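Local coordinates for protein sugar-phosphate aldolase (Thermotoga maritima, PDB 1PVT) that belongs to the class II aldolase and adducin family of alpha/beta proteins, within the AraD-like clan, at residues Ala122-His127 with Asp208-Leu213; Gln11-Trp16 with Gly28-Arg33; Glu142-Met147 with Ile162-Phe167; Pro128-Thr133 with Ile219-Leu224. All coordinates share one frame; numbering follows the deposited sequence.

Contact 1: residues Ala122-His127 with Asp208-Leu213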
loop_
_atom_site.group_PDB
_atom_site.type_symbol
_atom_site.label_atom_id
_atom_site.label_comp_id
_atom_site.label_asym_id
_atom_site.label_seq_id
_atom_site.Cartn_x
_atom_site.Cartn_y
_atom_site.Cartn_z
ATOM N N ALA A 122 5.257 -3.654 5.642
ATOM C CA ALA A 122 3.865 -3.476 5.197
ATOM C C ALA A 122 3.557 -2.393 4.152
ATOM O O ALA A 122 4.143 -1.315 4.164
ATOM C CB ALA A 122 2.975 -3.258 6.417
ATOM N N ILE A 123 2.612 -2.700 3.261
ATOM C CA ILE A 123 2.167 -1.778 2.202
ATOM C C ILE A 123 0.633 -1.661 2.084
ATOM O O ILE A 123 -0.074 -2.655 1.866
ATOM C CB ILE A 123 2.663 -2.205 0.818
ATOM C CG1 ILE A 123 4.183 -2.224 0.788
ATOM C CG2 ILE A 123 2.127 -1.234 -0.233
ATOM C CD1 ILE A 123 4.731 -2.703 -0.523
ATOM N N VAL A 124 0.127 -0.438 2.203
ATOM C CA VAL A 124 -1.304 -0.196 2.115
ATOM C C VAL A 124 -1.544 0.744 0.952
ATOM O O VAL A 124 -0.976 1.833 0.920
ATOM C CB VAL A 124 -1.848 0.487 3.407
ATOM C CG1 VAL A 124 -3.291 0.863 3.225
ATOM C CG2 VAL A 124 -1.723 -0.429 4.595
ATOM N N HIS A 125 -2.367 0.320 -0.006
ATOM C CA HIS A 125 -2.706 1.156 -1.159
ATOM C C HIS A 125 -4.220 1.417 -1.196
ATOM O O HIS A 125 -5.024 0.475 -1.257
ATOM C CB HIS A 125 -2.283 0.492 -2.471
ATOM C CG HIS A 125 -2.827 1.177 -3.689
ATOM N ND1 HIS A 125 -3.679 0.555 -4.575
ATOM C CD2 HIS A 125 -2.675 2.444 -4.141
ATOM C CE1 HIS A 125 -4.030 1.409 -5.520
ATOM N NE2 HIS A 125 -3.434 2.563 -5.280
ATOM N N THR A 126 -4.607 2.691 -1.170
ATOM C CA THR A 126 -6.021 3.039 -1.178
ATOM C C THR A 126 -6.233 4.382 -1.878
ATOM O O THR A 126 -5.268 5.035 -2.271
ATOM C CB THR A 126 -6.562 3.068 0.279
ATOM O OG1 THR A 126 -7.994 2.999 0.268
ATOM C CG2 THR A 126 -6.101 4.323 1.001
ATOM N N HIS A 127 -7.493 4.782 -2.045
ATOM C CA HIS A 127 -7.830 6.035 -2.724
ATOM C C HIS A 127 -8.557 7.020 -1.827
ATOM O O HIS A 127 -9.774 7.160 -1.897
ATOM C CB HIS A 127 -8.706 5.753 -3.946
ATOM C CG HIS A 127 -8.097 4.778 -4.895
ATOM N ND1 HIS A 127 -8.317 3.422 -4.805
ATOM C CD2 HIS A 127 -7.194 4.950 -5.890
ATOM C CE1 HIS A 127 -7.569 2.798 -5.701
ATOM N NE2 HIS A 127 -6.877 3.703 -6.372
ATOM N N ASP A 208 -1.645 4.252 9.496
ATOM C CA ASP A 208 -1.487 5.514 10.205
ATOM C C ASP A 208 -1.003 6.646 9.300
ATOM O O ASP A 208 -1.356 7.806 9.500
ATOM C CB ASP A 208 -0.501 5.345 11.361
ATOM C CG ASP A 208 -1.183 4.965 12.647
ATOM O OD1 ASP A 208 -2.236 4.300 12.574
ATOM O OD2 ASP A 208 -0.664 5.321 13.726
ATOM N N ARG A 209 -0.184 6.322 8.311
ATOM C CA ARG A 209 0.314 7.357 7.421
ATOM C C ARG A 209 -0.744 7.762 6.397
ATOM O O ARG A 209 -0.763 8.899 5.941
ATOM C CB ARG A 209 1.584 6.885 6.729
ATOM C CG ARG A 209 2.720 6.528 7.680
ATOM C CD ARG A 209 3.945 6.172 6.852
ATOM N NE ARG A 209 4.812 5.157 7.445
ATOM C CZ ARG A 209 5.825 5.415 8.256
ATOM N NH1 ARG A 209 6.109 6.666 8.588
ATOM N NH2 ARG A 209 6.568 4.419 8.708
ATOM N N VAL A 210 -1.618 6.833 6.027
ATOM C CA VAL A 210 -2.683 7.154 5.093
ATOM C C VAL A 210 -3.546 8.186 5.795
ATOM O O VAL A 210 -3.731 9.295 5.299
ATOM C CB VAL A 210 -3.541 5.939 4.786
ATOM C CG1 VAL A 210 -4.741 6.355 3.979
ATOM C CG2 VAL A 210 -2.733 4.929 4.027
ATOM N N GLU A 211 -4.064 7.817 6.965
ATOM C CA GLU A 211 -4.903 8.711 7.762
ATOM C C GLU A 211 -4.318 10.108 7.795
ATOM O O GLU A 211 -4.948 11.073 7.362
ATOM C CB GLU A 211 -5.011 8.202 9.190
ATOM C CG GLU A 211 -6.219 7.378 9.453
ATOM C CD GLU A 211 -6.429 7.166 10.931
ATOM O OE1 GLU A 211 -7.527 6.711 11.318
ATOM O OE2 GLU A 211 -5.491 7.452 11.711
ATOM N N ILE A 212 -3.100 10.209 8.314
ATOM C CA ILE A 212 -2.409 11.489 8.421
ATOM C C ILE A 212 -2.325 12.226 7.084
ATOM O O ILE A 212 -2.683 13.398 7.009
ATOM C CB ILE A 212 -1.005 11.295 9.060
ATOM C CG1 ILE A 212 -1.192 10.876 10.522
ATOM C CG2 ILE A 212 -0.195 12.579 8.997
ATOM C CD1 ILE A 212 0.068 10.486 11.225
ATOM N N LEU A 213 -1.872 11.562 6.027
ATOM C CA LEU A 213 -1.815 12.229 4.738
ATOM C C LEU A 213 -3.186 12.781 4.390
ATOM O O LEU A 213 -3.322 13.925 3.956
ATOM C CB LEU A 213 -1.370 11.267 3.646
ATOM C CG LEU A 213 0.141 11.068 3.551
ATOM C CD1 LEU A 213 0.462 10.329 2.258
ATOM C CD2 LEU A 213 0.856 12.424 3.568
#

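Contact 2: residues Gln11-Trp16 with Gly28-Arg33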
loop_
_atom_site.group_PDB
_atom_site.type_symbol
_atom_site.label_atom_id
_atom_site.label_comp_id
_atom_site.label_asym_id
_atom_site.label_seq_id
_atom_site.Cartn_x
_atom_site.Cartn_y
_atom_site.Cartn_z
ATOM N N GLN A 11 -6.828 -7.442 8.854
ATOM C CA GLN A 11 -8.278 -7.330 8.854
ATOM C C GLN A 11 -8.742 -6.087 9.593
ATOM O O GLN A 11 -9.645 -5.385 9.134
ATOM C CB GLN A 11 -8.890 -8.567 9.479
ATOM C CG GLN A 11 -8.772 -9.776 8.597
ATOM C CD GLN A 11 -9.526 -10.960 9.153
ATOM O OE1 GLN A 11 -9.162 -11.506 10.198
ATOM N NE2 GLN A 11 -10.593 -11.363 8.466
ATOM N N LYS A 12 -8.118 -5.812 10.731
ATOM C CA LYS A 12 -8.462 -4.635 11.512
ATOM C C LYS A 12 -8.270 -3.377 10.662
ATOM O O LYS A 12 -9.124 -2.494 10.652
ATOM C CB LYS A 12 -7.605 -4.575 12.777
ATOM C CG LYS A 12 -7.831 -3.333 13.624
ATOM C CD LYS A 12 -7.124 -3.426 14.980
ATOM C CE LYS A 12 -7.212 -2.101 15.757
ATOM N NZ LYS A 12 -8.620 -1.672 16.031
ATOM N N VAL A 13 -7.157 -3.301 9.938
ATOM C CA VAL A 13 -6.882 -2.147 9.070
ATOM C C VAL A 13 -7.906 -2.043 7.931
ATOM O O VAL A 13 -8.326 -0.945 7.563
ATOM C CB VAL A 13 -5.441 -2.227 8.474
ATOM C CG1 VAL A 13 -5.296 -1.281 7.270
ATOM C CG2 VAL A 13 -4.413 -1.887 9.562
ATOM N N ALA A 14 -8.301 -3.187 7.381
ATOM C CA ALA A 14 -9.277 -3.217 6.305
ATOM C C ALA A 14 -10.540 -2.583 6.814
ATOM O O ALA A 14 -11.181 -1.817 6.111
ATOM C CB ALA A 14 -9.565 -4.627 5.906
ATOM N N TYR A 15 -10.903 -2.913 8.047
ATOM C CA TYR A 15 -12.110 -2.369 8.651
ATOM C C TYR A 15 -12.058 -0.861 8.752
ATOM O O TYR A 15 -12.929 -0.166 8.236
ATOM C CB TYR A 15 -12.316 -2.922 10.049
ATOM C CG TYR A 15 -13.502 -2.296 10.726
ATOM C CD1 TYR A 15 -14.792 -2.595 10.308
ATOM C CD2 TYR A 15 -13.333 -1.356 11.745
ATOM C CE1 TYR A 15 -15.894 -1.974 10.876
ATOM C CE2 TYR A 15 -14.427 -0.722 12.325
ATOM C CZ TYR A 15 -15.713 -1.035 11.882
ATOM O OH TYR A 15 -16.821 -0.401 12.419
ATOM N N TRP A 16 -11.041 -0.348 9.427
ATOM C CA TRP A 16 -10.924 1.086 9.582
ATOM C C TRP A 16 -10.885 1.831 8.269
ATOM O O TRP A 16 -11.386 2.947 8.151
ATOM C CB TRP A 16 -9.704 1.400 10.425
ATOM C CG TRP A 16 -10.051 1.190 11.837
ATOM C CD1 TRP A 16 -9.836 0.069 12.591
ATOM C CD2 TRP A 16 -10.859 2.060 12.628
ATOM N NE1 TRP A 16 -10.474 0.184 13.805
ATOM C CE2 TRP A 16 -11.111 1.398 13.854
ATOM C CE3 TRP A 16 -11.402 3.342 12.415
ATOM C CZ2 TRP A 16 -11.885 1.974 14.866
ATOM C CZ3 TRP A 16 -12.168 3.913 13.416
ATOM C CH2 TRP A 16 -12.404 3.227 14.631
ATOM N N GLY A 28 -8.432 -0.982 -3.461
ATOM C CA GLY A 28 -7.547 -0.913 -2.314
ATOM C C GLY A 28 -7.047 -2.290 -1.905
ATOM O O GLY A 28 -7.834 -3.245 -1.813
ATOM N N ASN A 29 -5.743 -2.397 -1.660
ATOM C CA ASN A 29 -5.156 -3.660 -1.270
ATOM C C ASN A 29 -4.138 -3.425 -0.204
ATOM O O ASN A 29 -3.674 -2.300 -0.013
ATOM C CB ASN A 29 -4.484 -4.312 -2.464
ATOM C CG ASN A 29 -5.452 -4.584 -3.578
ATOM O OD1 ASN A 29 -6.278 -5.503 -3.497
ATOM N ND2 ASN A 29 -5.380 -3.769 -4.628
ATOM N N ILE A 30 -3.782 -4.505 0.475
ATOM C CA ILE A 30 -2.803 -4.454 1.546
ATOM C C ILE A 30 -1.844 -5.601 1.322
ATOM O O ILE A 30 -2.217 -6.614 0.743
ATOM C CB ILE A 30 -3.484 -4.653 2.916
ATOM C CG1 ILE A 30 -4.585 -3.595 3.112
ATOM C CG2 ILE A 30 -2.432 -4.617 4.025
ATOM C CD1 ILE A 30 -5.468 -3.819 4.314
ATOM N N SER A 31 -0.607 -5.445 1.771
ATOM C CA SER A 31 0.387 -6.511 1.626
ATOM C C SER A 31 1.426 -6.441 2.748
ATOM O O SER A 31 2.001 -5.376 3.037
ATOM C CB SER A 31 1.090 -6.435 0.261
ATOM O OG SER A 31 1.936 -5.290 0.170
ATOM N N VAL A 32 1.655 -7.583 3.387
ATOM C CA VAL A 32 2.621 -7.648 4.472
ATOM C C VAL A 32 3.624 -8.750 4.168
ATOM O O VAL A 32 3.256 -9.846 3.731
ATOM C CB VAL A 32 1.935 -7.944 5.838
ATOM C CG1 VAL A 32 2.939 -7.755 6.990
ATOM C CG2 VAL A 32 0.731 -7.030 6.021
ATOM N N ARG A 33 4.893 -8.445 4.403
ATOM C CA ARG A 33 5.963 -9.394 4.156
ATOM C C ARG A 33 6.285 -10.158 5.428
ATOM O O ARG A 33 6.648 -9.570 6.442
ATOM C CB ARG A 33 7.195 -8.644 3.648
ATOM C CG ARG A 33 8.400 -9.510 3.376
ATOM C CD ARG A 33 9.341 -8.819 2.409
ATOM N NE ARG A 33 9.571 -7.412 2.744
ATOM C CZ ARG A 33 10.405 -6.980 3.685
ATOM N NH1 ARG A 33 11.107 -7.840 4.406
ATOM N NH2 ARG A 33 10.543 -5.680 3.894
#

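Contact 3: residues Glu142-Met147 with Ile162-Phe167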
loop_
_atom_site.group_PDB
_atom_site.type_symbol
_atom_site.label_atom_id
_atom_site.label_comp_id
_atom_site.label_asym_id
_atom_site.label_seq_id
_atom_site.Cartn_x
_atom_site.Cartn_y
_atom_site.Cartn_z
ATOM N N GLU A 142 2.616 22.193 -6.634
ATOM C CA GLU A 142 2.967 23.326 -5.788
ATOM C C GLU A 142 2.230 23.438 -4.450
ATOM O O GLU A 142 2.381 24.434 -3.742
ATOM C CB GLU A 142 2.781 24.624 -6.580
ATOM C CG GLU A 142 3.682 24.749 -7.808
ATOM C CD GLU A 142 5.169 24.752 -7.452
ATOM O OE1 GLU A 142 5.590 25.590 -6.615
ATOM O OE2 GLU A 142 5.918 23.916 -8.012
ATOM N N LEU A 143 1.445 22.427 -4.094
ATOM C CA LEU A 143 0.696 22.457 -2.839
ATOM C C LEU A 143 1.257 21.450 -1.861
ATOM O O LEU A 143 1.300 21.691 -0.655
ATOM C CB LEU A 143 -0.763 22.133 -3.105
ATOM C CG LEU A 143 -1.448 23.107 -4.050
ATOM C CD1 LEU A 143 -2.672 22.459 -4.653
ATOM C CD2 LEU A 143 -1.809 24.362 -3.288
ATOM N N LEU A 144 1.671 20.310 -2.403
ATOM C CA LEU A 144 2.252 19.237 -1.615
ATOM C C LEU A 144 3.181 19.762 -0.544
ATOM O O LEU A 144 3.166 19.293 0.584
ATOM C CB LEU A 144 3.038 18.296 -2.516
ATOM C CG LEU A 144 2.266 17.126 -3.090
ATOM C CD1 LEU A 144 3.182 16.278 -3.937
ATOM C CD2 LEU A 144 1.717 16.308 -1.952
ATOM N N PRO A 145 4.018 20.744 -0.892
ATOM C CA PRO A 145 4.961 21.316 0.071
ATOM C C PRO A 145 4.282 21.923 1.290
ATOM O O PRO A 145 4.549 21.533 2.429
ATOM C CB PRO A 145 5.698 22.362 -0.754
ATOM C CG PRO A 145 5.659 21.776 -2.150
ATOM C CD PRO A 145 4.241 21.302 -2.240
ATOM N N LYS A 146 3.411 22.896 1.053
ATOM C CA LYS A 146 2.717 23.526 2.160
ATOM C C LYS A 146 1.842 22.474 2.828
ATOM O O LYS A 146 1.660 22.495 4.042
ATOM C CB LYS A 146 1.888 24.727 1.668
ATOM C CG LYS A 146 2.723 25.974 1.270
ATOM C CD LYS A 146 3.292 26.759 2.474
ATOM C CE LYS A 146 4.469 26.042 3.170
ATOM N NZ LYS A 146 4.946 26.713 4.420
HETATM N N MSE A 147 1.323 21.537 2.039
HETATM C CA MSE A 147 0.491 20.484 2.600
HETATM C C MSE A 147 1.341 19.640 3.525
HETATM O O MSE A 147 0.868 19.128 4.533
HETATM C CB MSE A 147 -0.077 19.577 1.513
HETATM C CG MSE A 147 -1.001 18.510 2.083
HETATM SE SE MSE A 147 -1.266 16.932 0.983
HETATM C CE MSE A 147 -2.775 17.507 -0.057
ATOM N N ILE A 162 7.171 13.193 0.771
ATOM C CA ILE A 162 6.622 12.240 -0.192
ATOM C C ILE A 162 6.962 12.545 -1.641
ATOM O O ILE A 162 7.419 13.639 -1.967
ATOM C CB ILE A 162 5.084 12.183 -0.091
ATOM C CG1 ILE A 162 4.527 13.605 -0.002
ATOM C CG2 ILE A 162 4.669 11.366 1.112
ATOM C CD1 ILE A 162 3.028 13.675 0.085
ATOM N N SER A 163 6.708 11.573 -2.509
ATOM C CA SER A 163 6.977 11.732 -3.929
ATOM C C SER A 163 5.809 11.215 -4.760
ATOM O O SER A 163 5.121 10.271 -4.366
ATOM C CB SER A 163 8.246 10.975 -4.297
ATOM O OG SER A 163 8.127 9.615 -3.922
ATOM N N VAL A 164 5.587 11.843 -5.909
ATOM C CA VAL A 164 4.507 11.443 -6.795
ATOM C C VAL A 164 5.084 10.507 -7.835
ATOM O O VAL A 164 6.280 10.531 -8.089
ATOM C CB VAL A 164 3.894 12.655 -7.506
ATOM C CG1 VAL A 164 2.729 12.214 -8.358
ATOM C CG2 VAL A 164 3.452 13.683 -6.491
ATOM N N VAL A 165 4.235 9.686 -8.438
ATOM C CA VAL A 165 4.681 8.736 -9.450
ATOM C C VAL A 165 3.753 8.721 -10.666
ATOM O O VAL A 165 2.565 8.421 -10.542
ATOM C CB VAL A 165 4.748 7.308 -8.865
ATOM C CG1 VAL A 165 5.055 6.302 -9.968
ATOM C CG2 VAL A 165 5.804 7.244 -7.777
ATOM N N GLU A 166 4.301 9.038 -11.840
ATOM C CA GLU A 166 3.519 9.052 -13.076
ATOM C C GLU A 166 2.935 7.657 -13.288
ATOM O O GLU A 166 3.653 6.701 -13.593
ATOM C CB GLU A 166 4.390 9.431 -14.279
ATOM C CG GLU A 166 5.649 10.235 -13.950
ATOM C CD GLU A 166 6.739 9.388 -13.286
ATOM O OE1 GLU A 166 7.039 8.284 -13.804
ATOM O OE2 GLU A 166 7.302 9.829 -12.253
ATOM N N PHE A 167 1.622 7.557 -13.112
ATOM C CA PHE A 167 0.900 6.302 -13.255
ATOM C C PHE A 167 0.720 5.944 -14.726
ATOM O O PHE A 167 0.103 6.698 -15.481
ATOM C CB PHE A 167 -0.471 6.432 -12.589
ATOM C CG PHE A 167 -1.108 5.115 -12.244
ATOM C CD1 PHE A 167 -0.964 4.571 -10.972
ATOM C CD2 PHE A 167 -1.850 4.417 -13.193
ATOM C CE1 PHE A 167 -1.551 3.348 -10.648
ATOM C CE2 PHE A 167 -2.440 3.193 -12.877
ATOM C CZ PHE A 167 -2.291 2.659 -11.603
#

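Contact 4: residues Pro128-Thr133 with Ile219-Leu224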
loop_
_atom_site.group_PDB
_atom_site.type_symbol
_atom_site.label_atom_id
_atom_site.label_comp_id
_atom_site.label_asym_id
_atom_site.label_seq_id
_atom_site.Cartn_x
_atom_site.Cartn_y
_atom_site.Cartn_z
ATOM N N PRO A 128 -7.817 7.728 -0.977
ATOM C CA PRO A 128 -8.446 8.692 -0.083
ATOM C C PRO A 128 -9.117 9.792 -0.884
ATOM O O PRO A 128 -8.510 10.367 -1.787
ATOM C CB PRO A 128 -7.273 9.217 0.727
ATOM C CG PRO A 128 -6.342 8.069 0.752
ATOM C CD PRO A 128 -6.385 7.611 -0.680
ATOM N N LEU A 129 -10.368 10.074 -0.538
ATOM C CA LEU A 129 -11.168 11.104 -1.186
ATOM C C LEU A 129 -10.479 12.467 -1.321
ATOM O O LEU A 129 -10.405 13.035 -2.406
ATOM C CB LEU A 129 -12.463 11.272 -0.402
ATOM C CG LEU A 129 -13.081 12.666 -0.413
ATOM C CD1 LEU A 129 -13.607 12.963 -1.793
ATOM C CD2 LEU A 129 -14.199 12.748 0.608
ATOM N N ASN A 130 -9.988 13.001 -0.215
ATOM C CA ASN A 130 -9.345 14.301 -0.247
ATOM C C ASN A 130 -8.041 14.331 -1.005
ATOM O O ASN A 130 -7.776 15.272 -1.744
ATOM C CB ASN A 130 -9.121 14.800 1.171
ATOM C CG ASN A 130 -10.394 15.297 1.811
ATOM O OD1 ASN A 130 -10.831 16.412 1.552
ATOM N ND2 ASN A 130 -11.008 14.464 2.637
ATOM N N LEU A 131 -7.214 13.313 -0.816
ATOM C CA LEU A 131 -5.934 13.252 -1.512
ATOM C C LEU A 131 -6.238 13.094 -2.990
ATOM O O LEU A 131 -5.500 13.563 -3.858
ATOM C CB LEU A 131 -5.122 12.062 -1.016
ATOM C CG LEU A 131 -3.670 12.395 -0.690
ATOM C CD1 LEU A 131 -3.583 13.732 0.036
ATOM C CD2 LEU A 131 -3.102 11.282 0.179
ATOM N N LEU A 132 -7.352 12.430 -3.258
ATOM C CA LEU A 132 -7.799 12.217 -4.612
ATOM C C LEU A 132 -8.185 13.578 -5.142
ATOM O O LEU A 132 -7.630 14.051 -6.120
ATOM C CB LEU A 132 -9.009 11.299 -4.601
ATOM C CG LEU A 132 -9.019 10.156 -5.599
ATOM C CD1 LEU A 132 -7.653 9.464 -5.647
ATOM C CD2 LEU A 132 -10.113 9.198 -5.174
ATOM N N THR A 133 -9.137 14.210 -4.474
ATOM C CA THR A 133 -9.600 15.527 -4.868
ATOM C C THR A 133 -8.427 16.439 -5.154
ATOM O O THR A 133 -8.356 17.072 -6.200
ATOM C CB THR A 133 -10.398 16.183 -3.759
ATOM O OG1 THR A 133 -11.477 15.328 -3.385
ATOM C CG2 THR A 133 -10.944 17.511 -4.221
ATOM N N ILE A 219 -7.296 19.209 5.463
ATOM C CA ILE A 219 -7.096 20.522 6.063
ATOM C C ILE A 219 -6.716 21.528 4.976
ATOM O O ILE A 219 -7.216 22.646 4.949
ATOM C CB ILE A 219 -5.970 20.492 7.115
ATOM C CG1 ILE A 219 -6.343 19.552 8.255
ATOM C CG2 ILE A 219 -5.742 21.880 7.676
ATOM C CD1 ILE A 219 -5.266 19.422 9.316
ATOM N N LEU A 220 -5.823 21.126 4.077
ATOM C CA LEU A 220 -5.392 22.001 2.993
ATOM C C LEU A 220 -6.608 22.447 2.211
ATOM O O LEU A 220 -6.851 23.641 2.025
ATOM C CB LEU A 220 -4.451 21.260 2.050
ATOM C CG LEU A 220 -3.953 22.089 0.869
ATOM C CD1 LEU A 220 -2.969 23.122 1.372
ATOM C CD2 LEU A 220 -3.285 21.201 -0.149
ATOM N N LEU A 221 -7.378 21.465 1.763
ATOM C CA LEU A 221 -8.566 21.730 0.981
ATOM C C LEU A 221 -9.582 22.630 1.645
ATOM O O LEU A 221 -10.211 23.438 0.982
ATOM C CB LEU A 221 -9.219 20.419 0.572
ATOM C CG LEU A 221 -9.091 20.185 -0.934
ATOM C CD1 LEU A 221 -7.636 20.275 -1.374
ATOM C CD2 LEU A 221 -9.665 18.830 -1.271
ATOM N N ARG A 222 -9.760 22.513 2.947
ATOM C CA ARG A 222 -10.730 23.379 3.581
ATOM C C ARG A 222 -10.183 24.789 3.661
ATOM O O ARG A 222 -10.926 25.759 3.531
ATOM C CB ARG A 222 -11.060 22.899 4.983
ATOM C CG ARG A 222 -12.253 23.610 5.578
ATOM C CD ARG A 222 -13.528 23.156 4.887
ATOM N NE ARG A 222 -14.700 23.887 5.353
ATOM C CZ ARG A 222 -15.947 23.559 5.039
ATOM N NH1 ARG A 222 -16.177 22.507 4.262
ATOM N NH2 ARG A 222 -16.964 24.284 5.495
ATOM N N VAL A 223 -8.882 24.907 3.886
ATOM C CA VAL A 223 -8.283 26.221 3.978
ATOM C C VAL A 223 -8.433 26.940 2.660
ATOM O O VAL A 223 -8.740 28.121 2.635
ATOM C CB VAL A 223 -6.798 26.153 4.333
ATOM C CG1 VAL A 223 -6.179 27.527 4.200
ATOM C CG2 VAL A 223 -6.627 25.663 5.757
ATOM N N LEU A 224 -8.217 26.226 1.563
ATOM C CA LEU A 224 -8.353 26.823 0.241
ATOM C C LEU A 224 -9.803 27.188 -0.009
ATOM O O LEU A 224 -10.098 28.115 -0.751
ATOM C CB LEU A 224 -7.887 25.846 -0.831
ATOM C CG LEU A 224 -6.447 25.368 -0.673
ATOM C CD1 LEU A 224 -6.112 24.389 -1.773
ATOM C CD2 LEU A 224 -5.506 26.550 -0.727
#

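Contact 1: residues Ala122-His127 with Asp208-Leu213
Val210 presents its two methyls to two side chains of strand 122-126, one to each. CG2 faces Val124 CG1 at 4.2 Å, an easy van der Waals distance, and the two valines meet at about a right angle. CG1 sits closer to its own neighbour, 3.9 Å from Thr126 CG2. With CG1 of Val210 trans to the backbone N (chi1 172°), the fork of the side chain spans the two-residue step from Val124 to Thr126. Those two lie on the same face of the strand, the face covered by helix 203-224. This is helix-on-sheet packing at the middle of the AraD-like alpha/beta fold: helix 203-224 lies over one side of the central sheet, while Ile123, just before Val124, points to the other side and packs on helix 103-115. Thr126 divides its work. Its methyl takes the apolar side toward the helix, and OG1, turned trans to the backbone N at chi1 -162°, is hydrogen-bonded to the carbonyl of Leu22, so the hydroxyl is satisfied although the residue is buried. Around the valine, Ala198 of the neighbouring strand 196-200 and Pro128 continue the apolar surface that Val210 rests on.

Contact 2: residues Gln11-Trp16 with Gly28-Arg33
Ile30 reaches out from strand 28-34 and lays its terminal methyl against Val13 and Ala14 of helix 2-19. CD1 is the atom that does the touching: it lies 3.9 Å from Val13 CG1, with the two side chains meeting at a slant. The same methyl comes within 4.2 Å of Ala14 N and 4.5 Å of Ala14 CB, so it lies against the helix backbone as well as its side chains. What lets CD1 get so far is an extended chain: CG1 is trans to the carbonyl carbon (chi1 -57°), and chi2 of 171° carries CD1 straight on from there. Val13, for its part, has CG1 trans to the backbone N at chi1 163° and offers that methyl to the isoleucine. The arrangement belongs to the layered alpha/beta build of this family. Helices 2-19 and 203-224 pack on the same face of the mixed sheet, and Ile30 touches both, adding Ile10 and Leu17 from the first and Val203 from the second. Val13 also touches Val203 and Tyr207, so it lies where the two helices and the sheet come together. The next strand residue faces the other layer: Ser31 OG is hydrogen-bonded to His106 ND1 and His110 NE2 of helix 103-115, while Ile30 stays within the apolar layer under helix 2-19.

Contact 3: residues Glu142-Met147 with Ile162-Phe167
Leu144 opens the short helix 144-147 and drives its forked end against Ile162 and Val164, at the outermost strand 163-165 of the mixed sheet. The contact thus packs a short helix against the sheet margin of the AraD-like fold; its centre is about 17 Å from the centre of the chain. Its tight part is small and wholly apolar. Leu144 CD2 meets Ile162 CD1 at 3.6 Å, while the other branch goes to Val164, so the leucine straddles two residues that face the same way from the chain on either side of Ser163. Ile162 brings its CD1 up by an uncommon route: CG1 stands between the backbone N and the carbonyl carbon (chi1 45°), and chi2 of 179° stretches the rest of the chain outward. Behind this pair the packing goes on inward, with Ile162 resting on Ala188 and Leu190 of the neighbouring parallel strand. Met147, modelled as selenomethionine, is buried instead against Ala216, Ala217 and Leu220 of helix 203-224.

The other side is open to solvent. Pro145 and Lys146, which follow Leu144 in the helix, are exposed, as is Glu142 before it. On the far segment Glu166 is likewise exposed, its carboxylate in salt bridges to Lys178 and Lys182. Nothing polar joins the two segments, and Val164, itself partly exposed, puts CG2 3.7 Å from Leu144 CD1.

Contact 4: residues Pro128-Thr133 with Ile219-Leu224
The flat group here is the amide of Asn130, which meets Leu221 through its oxygen, OD1 lying 3.9 Å from Leu221 CD2. Its nitrogen is engaged at another point of the same long helix, ND2 being hydrogen-bonded to Glu214 OE2, which should fix how the amide is turned. The setting is helix-helix packing near the protein surface: the short helix 129-134, with Pro128 at its N-cap, lies beside the final turns of helix 203-224. Leu221 has the most surface buried here, and CD2 does its touching, wedged beside Asn130 and Thr133, which lie one turn apart. The closest approach is to Thr133 CG2 at 3.5 Å, with Thr133 CB next at 3.7 Å. Leu221 also touches Leu134, the last residue of the shorter helix. Thr133 turns CG2 to the leucine because the methyl is trans to the backbone N, while OG1 (chi1 -56°) folds back on its own helix. There Leu129 O receives two donors from one residue: Thr133 N, and Thr133 OG1 at 2.7 Å, the hydroxyl approaching 42° out of the carbonyl plane.

In the fold
Contacts 1, 2 and 3 all reach the same mixed sheet: strands 28-34 and 122-126 are neighbours near its middle, and 163-165 is its outermost strand at one end. Contacts 1 and 2, centres 10 Å apart, are joined by backbone hydrogen bonds between those neighbours. Helix 203-224 serves contacts 1 and 4, whose centres are 15 Å apart, and Leu213 packing on Leu131 links them. Contact 2 closes first along the chain; contacts 1 and 4 then interleave, with contact 3 nested inside both. Contacts 3 and 4 meet through Met147, Leu131 and Leu220. The result is continuous packing from the buried sheet centre to the surface near the C-terminal end.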